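Local structure of stiv-a81 (Sulfolobus Turreted Icosahedral Virus, 3RKL) at residues A[54-57]-A[58-62]. The protein is a viral protein of unknown function that pairs a small antiparallel sheet with two long helices and assembles with further copies of itself. The protein carries 1 engineered substitution. Sequence-based numbering, arbitrary orientation.
Sequences DTEL and YNLLH
T55 and N59 meet one turn apart at the start of helix 55-80, a worked example of how a helix's opening turn divides into a firm and a looser side. The T55 methyl CG2, anti to the backbone N (chi1 -59° for OG1), crosses the N59 side chain at a slant and lies 3.3 Å from ND2. N59 N donates a hydrogen bond to T55 O at 2.9 Å, almost straight along the carbonyl. The next two i to i+4 bonds, L60 N to E56 O at 2.9 Å and L61 N to L57 O, come in more tilted from their carbonyl planes.

Exposed T55, with partly exposed N59 and E56, forms the looser side. The E56 chain bends at chi2 (57°), folding OE2 back to 3.7 Å from L60 CG, and its carboxylate packs on D54 of a third subunit. L57, Y58, L60 and L61 are buried. L57 CD2 approaches L60 CD1 at 4.3 Å, and L57 also packs on L46 of helix 25-46, while D54 O lies at the edge of the Y58 ring, 3.6 Å from CD2. Y58 continues onto I43, and its ring meets F75 of a second subunit. Such a split between buried and partly exposed faces is characteristic of an amphipathic helix in a four-helix bundle.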
loop_
_atom_site.group_PDB
_atom_site.type_symbol
_atom_site.label_atom_id
_atom_site.label_comp_id
_atom_site.label_asym_id
_atom_site.label_seq_id
_atom_site.Cartn_x
_atom_site.Cartn_y
_atom_site.Cartn_z
ATOM N N ASP A 54 25.504 -5.850 6.869
ATOM C CA ASP A 54 26.619 -5.220 6.132
ATOM C C ASP A 54 26.679 -3.707 6.331
ATOM O O ASP A 54 25.669 -3.006 6.177
ATOM C CB ASP A 54 26.528 -5.518 4.636
ATOM C CG ASP A 54 26.967 -6.933 4.282
ATOM O OD1 ASP A 54 27.659 -7.587 5.097
ATOM O OD2 ASP A 54 26.615 -7.388 3.174
ATOM N N THR A 55 27.875 -3.216 6.661
ATOM C CA THR A 55 28.119 -1.785 6.874
ATOM C C THR A 55 27.734 -0.948 5.667
ATOM O O THR A 55 27.338 0.211 5.815
ATOM C CB THR A 55 29.608 -1.506 7.193
ATOM O OG1 THR A 55 29.984 -2.227 8.370
ATOM C CG2 THR A 55 29.836 -0.018 7.418
ATOM N N GLU A 56 27.857 -1.530 4.476
ATOM C CA GLU A 56 27.474 -0.834 3.253
ATOM C C GLU A 56 26.024 -0.363 3.298
ATOM O O GLU A 56 25.716 0.715 2.787
ATOM C CB GLU A 56 27.676 -1.714 2.017
ATOM C CG GLU A 56 27.423 -0.998 0.698
ATOM C CD GLU A 56 28.285 0.246 0.525
ATOM O OE1 GLU A 56 29.514 0.097 0.359
ATOM O OE2 GLU A 56 27.732 1.372 0.556
ATOM N N LEU A 57 25.128 -1.170 3.878
ATOM C CA LEU A 57 23.717 -0.774 3.974
ATOM C C LEU A 57 23.521 0.435 4.887
ATOM O O LEU A 57 22.750 1.334 4.552
ATOM C CB LEU A 57 22.819 -1.942 4.419
ATOM C CG LEU A 57 22.645 -3.080 3.399
ATOM C CD1 LEU A 57 21.681 -4.118 3.947
ATOM C CD2 LEU A 57 22.137 -2.567 2.064
ATOM N N TYR A 58 24.222 0.468 6.021
ATOM C CA TYR A 58 24.161 1.623 6.935
ATOM C C TYR A 58 24.749 2.886 6.287
ATOM O O TYR A 58 24.228 4.000 6.477
ATOM C CB TYR A 58 24.877 1.347 8.261
ATOM C CG TYR A 58 24.223 0.291 9.130
ATOM C CD1 TYR A 58 23.289 0.626 10.089
ATOM C CD2 TYR A 58 24.571 -1.052 9.000
ATOM C CE1 TYR A 58 22.690 -0.356 10.886
ATOM C CE2 TYR A 58 23.982 -2.036 9.793
ATOM C CZ TYR A 58 23.047 -1.679 10.732
ATOM O OH TYR A 58 22.460 -2.655 11.511
ATOM N N ASN A 59 25.838 2.699 5.540
ATOM C CA ASN A 59 26.476 3.777 4.785
ATOM C C ASN A 59 25.530 4.362 3.728
ATOM O O ASN A 59 25.372 5.582 3.657
ATOM C CB ASN A 59 27.776 3.287 4.126
ATOM C CG ASN A 59 28.890 3.046 5.130
ATOM O OD1 ASN A 59 28.969 3.718 6.154
ATOM N ND2 ASN A 59 29.765 2.086 4.833
ATOM N N LEU A 60 24.890 3.493 2.939
ATOM C CA LEU A 60 23.912 3.929 1.926
ATOM C C LEU A 60 22.763 4.688 2.571
ATOM O O LEU A 60 22.306 5.711 2.063
ATOM C CB LEU A 60 23.327 2.735 1.164
ATOM C CG LEU A 60 24.162 2.053 0.082
ATOM C CD1 LEU A 60 23.453 0.779 -0.354
ATOM C CD2 LEU A 60 24.393 2.976 -1.106
ATOM N N LEU A 61 22.261 4.137 3.671
ATOM C CA LEU A 61 21.163 4.757 4.407
ATOM C C LEU A 61 21.492 6.193 4.783
ATOM O O LEU A 61 20.693 7.116 4.566
ATOM C CB LEU A 61 20.825 3.927 5.645
ATOM C CG LEU A 61 19.747 4.481 6.578
ATOM C CD1 LEU A 61 18.434 4.704 5.823
ATOM C CD2 LEU A 61 19.528 3.575 7.764
ATOM N N HIS A 62 22.680 6.378 5.356
ATOM C CA HIS A 62 23.101 7.699 5.777
ATOM C C HIS A 62 23.320 8.626 4.585
ATOM O O HIS A 62 22.891 9.765 4.597
ATOM C CB HIS A 62 24.369 7.617 6.617
ATOM C CG HIS A 62 24.896 8.955 7.022
ATOM N ND1 HIS A 62 24.116 9.891 7.663
ATOM C CD2 HIS A 62 26.116 9.517 6.872
ATOM C CE1 HIS A 62 24.833 10.980 7.879
ATOM N NE2 HIS A 62 26.055 10.771 7.424
#